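Local structure of nuclear receptor corepressor 2 (Homo sapiens, 4A69) at residues K63-I68 and C80-Y84. The protein binds histone deacetylase 3 together with an inositol tetraphosphate and, as a corepressor of nuclear receptors, probably recruits the deacetylase to silence transcription. Numbering follows the deposited sequence.
Sequences KNFGLI and CVLYY. With I0P (D-myo inositol 1,4,5,6 tetrakisphosphate), chain Q.
The second and third helices of a Myb-like (SANT) three-helix domain, a helix-turn-helix relative, meet in a buried contact; K63 and Y84, one from each segment, also bind inositol tetraphosphate at the interface with histone deacetylase 3. Residues 65-68 form the first turn of helix 65-70, and 80-84 run through the middle of helix 77-87; the backbones come nearest at F65 and C80, CA to CA 6.3 Å. K63 is a loop residue with left-handed backbone angles (phi/psi 67/16°). N64 follows as N-cap, its OD1 accepting from L67 N at 3.0 Å.

Apolar packing centres on F65, rotamer m, whose CA-to-CB bond points toward helix 77-87. Its CD1 lies 4.1 Å from C80 CB, and V81 CG2 covers one ring face, 4.1 Å from F65 CD2. Three residues on from F65, I68 CG2 lies 4.0 Å from C80 SG, while I68 also packs on F54 of helix 48-60. F65 turns its edge to the face of Y84 (chi1 t) in an edge-to-face (T-shaped) pair, centroids 5.3 Å apart and planes at 63°, with F65 CZ 3.7 Å from Y84 CG.

Polar ends converge on the ligand. The K63 side chain, m then fully extended, passes Y84 with CE 3.3 Å from OH, and its NZ donates to I0P O45 (2.9 Å) and O34 (2.6 Å), bridging two phosphates. Y85 and K88 bind the same ligand. Y84 OH donates to I0P O35 at 2.6 Å, on the phosphate that also carries O45.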
ATOM      1  N   LYS C  63      -2.954  -7.049  23.090  1.00 36.17           N
ATOM      2  CA  LYS C  63      -2.201  -6.864  21.833  1.00 33.14           C
ATOM      3  C   LYS C  63      -0.688  -6.686  22.035  1.00 32.50           C
ATOM      4  O   LYS C  63       0.025  -6.244  21.136  1.00 30.41           O
ATOM      5  CB  LYS C  63      -2.783  -5.709  21.006  1.00 31.55           C
ATOM      6  CG  LYS C  63      -4.267  -5.864  20.708  1.00 29.96           C
ATOM      7  CD  LYS C  63      -4.828  -4.670  19.962  1.00 28.05           C
ATOM      8  CE  LYS C  63      -6.282  -4.906  19.607  1.00 26.30           C
ATOM      9  NZ  LYS C  63      -6.833  -3.812  18.765  1.00 25.58           N
ATOM     10  N   ASN C  64      -0.200  -7.028  23.223  1.00 32.87           N
ATOM     11  CA  ASN C  64       1.239  -7.104  23.442  1.00 33.29           C
ATOM     12  C   ASN C  64       1.717  -8.506  23.059  1.00 32.19           C
ATOM     13  O   ASN C  64       1.967  -9.362  23.913  1.00 32.96           O
ATOM     14  CB  ASN C  64       1.593  -6.757  24.885  1.00 34.84           C
ATOM     15  CG  ASN C  64       3.075  -6.525  25.080  1.00 36.46           C
ATOM     16  OD1 ASN C  64       3.910  -7.082  24.365  1.00 37.08           O
ATOM     17  ND2 ASN C  64       3.411  -5.705  26.059  1.00 37.48           N
ATOM     18  N   PHE C  65       1.818  -8.728  21.755  1.00 31.42           N
ATOM     19  CA  PHE C  65       2.097 -10.046  21.209  1.00 30.96           C
ATOM     20  C   PHE C  65       3.537 -10.459  21.467  1.00 29.73           C
ATOM     21  O   PHE C  65       3.831 -11.643  21.517  1.00 29.44           O
ATOM     22  CB  PHE C  65       1.749 -10.104  19.718  1.00 30.95           C
ATOM     23  CG  PHE C  65       0.291  -9.847  19.414  1.00 30.62           C
ATOM     24  CD1 PHE C  65      -0.684 -10.803  19.716  1.00 30.55           C
ATOM     25  CD2 PHE C  65      -0.107  -8.661  18.813  1.00 30.69           C
ATOM     26  CE1 PHE C  65      -2.022 -10.574  19.431  1.00 30.53           C
ATOM     27  CE2 PHE C  65      -1.447  -8.425  18.521  1.00 31.11           C
ATOM     28  CZ  PHE C  65      -2.405  -9.386  18.831  1.00 30.35           C
ATOM     29  N   GLY C  66       4.419  -9.478  21.648  1.00 30.41           N
ATOM     30  CA  GLY C  66       5.791  -9.734  22.094  1.00 30.98           C
ATOM     31  C   GLY C  66       5.774 -10.443  23.436  1.00 31.67           C
ATOM     32  O   GLY C  66       6.384 -11.506  23.600  1.00 30.40           O
ATOM     33  N   LEU C  67       5.051  -9.864  24.397  1.00 32.96           N
ATOM     34  CA  LEU C  67       4.912 -10.479  25.721  1.00 33.93           C
ATOM     35  C   LEU C  67       4.217 -11.841  25.654  1.00 33.89           C
ATOM     36  O   LEU C  67       4.675 -12.803  26.266  1.00 34.83           O
ATOM     37  CB  LEU C  67       4.184  -9.532  26.683  1.00 35.01           C
ATOM     38  CG  LEU C  67       4.242  -9.770  28.196  1.00 36.12           C
ATOM     39  CD1 LEU C  67       5.589 -10.303  28.652  1.00 35.92           C
ATOM     40  CD2 LEU C  67       3.928  -8.469  28.916  1.00 36.26           C
ATOM     41  N   ILE C  68       3.124 -11.932  24.900  1.00 33.29           N
ATOM     42  CA  ILE C  68       2.392 -13.192  24.793  1.00 32.23           C
ATOM     43  C   ILE C  68       3.296 -14.304  24.253  1.00 33.31           C
ATOM     44  O   ILE C  68       3.403 -15.378  24.865  1.00 32.34           O
ATOM     45  CB  ILE C  68       1.103 -13.051  23.952  1.00 32.35           C
ATOM     46  CG1 ILE C  68       0.096 -12.150  24.668  1.00 32.45           C
ATOM     47  CG2 ILE C  68       0.481 -14.415  23.668  1.00 31.68           C
ATOM     48  CD1 ILE C  68      -0.956 -11.550  23.758  1.00 32.68           C
ATOM     49  N   CYS C  80       1.442 -15.758  16.916  1.00 24.51           N
ATOM     50  CA  CYS C  80       0.486 -15.107  17.819  1.00 24.98           C
ATOM     51  C   CYS C  80      -0.404 -14.090  17.098  1.00 24.30           C
ATOM     52  O   CYS C  80      -1.622 -14.090  17.300  1.00 23.67           O
ATOM     53  CB  CYS C  80       1.202 -14.424  18.981  1.00 26.36           C
ATOM     54  SG  CYS C  80       1.905 -15.595  20.154  1.00 29.83           S
ATOM     55  N   VAL C  81       0.205 -13.213  16.288  1.00 23.50           N
ATOM     56  CA  VAL C  81      -0.564 -12.294  15.426  1.00 21.64           C
ATOM     57  C   VAL C  81      -1.538 -13.098  14.549  1.00 21.87           C
ATOM     58  O   VAL C  81      -2.719 -12.773  14.494  1.00 21.91           O
ATOM     59  CB  VAL C  81       0.329 -11.376  14.534  1.00 20.51           C
ATOM     60  CG1 VAL C  81      -0.510 -10.554  13.559  1.00 19.39           C
ATOM     61  CG2 VAL C  81       1.193 -10.444  15.367  1.00 19.50           C
ATOM     62  N   LEU C  82      -1.044 -14.126  13.861  1.00 21.16           N
ATOM     63  CA  LEU C  82      -1.901 -14.918  12.986  1.00 21.92           C
ATOM     64  C   LEU C  82      -3.078 -15.577  13.736  1.00 23.08           C
ATOM     65  O   LEU C  82      -4.213 -15.562  13.258  1.00 23.15           O
ATOM     66  CB  LEU C  82      -1.096 -15.962  12.226  1.00 20.67           C
ATOM     67  CG  LEU C  82      -1.879 -16.835  11.239  1.00 21.12           C
ATOM     68  CD1 LEU C  82      -2.483 -16.039  10.090  1.00 21.03           C
ATOM     69  CD2 LEU C  82      -1.029 -17.985  10.722  1.00 22.12           C
ATOM     70  N   TYR C  83      -2.794 -16.145  14.904  1.00 23.87           N
ATOM     71  CA  TYR C  83      -3.822 -16.782  15.733  1.00 25.37           C
ATOM     72  C   TYR C  83      -4.895 -15.772  16.137  1.00 24.50           C
ATOM     73  O   TYR C  83      -6.088 -16.056  16.019  1.00 25.80           O
ATOM     74  CB  TYR C  83      -3.190 -17.437  16.969  1.00 27.27           C
ATOM     75  CG  TYR C  83      -4.183 -18.041  17.944  1.00 28.67           C
ATOM     76  CD1 TYR C  83      -4.790 -19.277  17.681  1.00 29.03           C
ATOM     77  CD2 TYR C  83      -4.513 -17.381  19.130  1.00 29.19           C
ATOM     78  CE1 TYR C  83      -5.705 -19.829  18.569  1.00 29.89           C
ATOM     79  CE2 TYR C  83      -5.422 -17.929  20.024  1.00 31.12           C
ATOM     80  CZ  TYR C  83      -6.013 -19.151  19.739  1.00 30.75           C
ATOM     81  OH  TYR C  83      -6.915 -19.697  20.623  1.00 32.32           O
ATOM     82  N   TYR C  84      -4.463 -14.591  16.575  1.00 23.08           N
ATOM     83  CA  TYR C  84      -5.369 -13.507  16.951  1.00 22.91           C
ATOM     84  C   TYR C  84      -6.386 -13.200  15.855  1.00 22.95           C
ATOM     85  O   TYR C  84      -7.586 -13.120  16.128  1.00 21.89           O
ATOM     86  CB  TYR C  84      -4.579 -12.249  17.309  1.00 22.45           C
ATOM     87  CG  TYR C  84      -5.401 -10.996  17.492  1.00 21.62           C
ATOM     88  CD1 TYR C  84      -6.099 -10.770  18.678  1.00 20.99           C
ATOM     89  CD2 TYR C  84      -5.426  -9.996  16.510  1.00 22.17           C
ATOM     90  CE1 TYR C  84      -6.838  -9.627  18.865  1.00 20.71           C
ATOM     91  CE2 TYR C  84      -6.168  -8.827  16.697  1.00 21.55           C
ATOM     92  CZ  TYR C  84      -6.874  -8.655  17.878  1.00 21.51           C
ATOM     93  OH  TYR C  84      -7.610  -7.518  18.112  1.00 20.57           O
TER
HETATM   94  O21 I0P Q 501     -14.750  -3.369  12.836  1.00 29.90           O
HETATM   95  P1  I0P Q 501     -14.085  -3.563  14.180  1.00 29.39           P
HETATM   96  O41 I0P Q 501     -13.863  -5.002  14.607  1.00 27.71           O
HETATM   97  O31 I0P Q 501     -14.627  -2.712  15.292  1.00 30.31           O
HETATM   98  O11 I0P Q 501     -12.588  -3.007  13.904  1.00 27.51           O
HETATM   99  C1  I0P Q 501     -11.609  -2.991  14.941  1.00 24.46           C
HETATM  100  C6  I0P Q 501     -10.236  -3.408  14.416  1.00 23.24           C
HETATM  101  O16 I0P Q 501     -10.362  -4.720  13.893  1.00 22.96           O
HETATM  102  P6  I0P Q 501      -9.971  -5.077  12.381  1.00 25.54           P
HETATM  103  O46 I0P Q 501      -8.487  -4.766  12.298  1.00 26.61           O
HETATM  104  O26 I0P Q 501     -10.767  -4.162  11.506  1.00 24.51           O
HETATM  105  O36 I0P Q 501     -10.283  -6.540  12.248  1.00 24.19           O
HETATM  106  C5  I0P Q 501      -9.191  -3.368  15.533  1.00 22.24           C
HETATM  107  O15 I0P Q 501      -7.906  -3.735  15.028  1.00 21.48           O
HETATM  108  P5  I0P Q 501      -7.113  -5.090  15.334  1.00 20.64           P
HETATM  109  O45 I0P Q 501      -5.896  -4.647  16.118  1.00 20.09           O
HETATM  110  O35 I0P Q 501      -8.049  -5.993  16.111  1.00 21.04           O
HETATM  111  O25 I0P Q 501      -6.820  -5.582  13.947  1.00 20.93           O
HETATM  112  C2  I0P Q 501     -11.577  -1.593  15.538  1.00 24.36           C
HETATM  113  O12 I0P Q 501     -11.338  -0.643  14.484  1.00 25.01           O
HETATM  114  C3  I0P Q 501     -10.511  -1.506  16.622  1.00 23.89           C
HETATM  115  O13 I0P Q 501     -10.428  -0.155  17.049  1.00 26.66           O
HETATM  116  C4  I0P Q 501      -9.128  -1.955  16.133  1.00 23.36           C
HETATM  117  O14 I0P Q 501      -8.235  -1.926  17.239  1.00 21.77           O
HETATM  118  P4  I0P Q 501      -7.333  -0.664  17.628  1.00 24.23           P
HETATM  119  O24 I0P Q 501      -6.859  -0.109  16.307  1.00 22.60           O
HETATM  120  O44 I0P Q 501      -8.240   0.316  18.338  1.00 24.25           O
HETATM  121  O34 I0P Q 501      -6.299  -1.282  18.544  1.00 22.03           O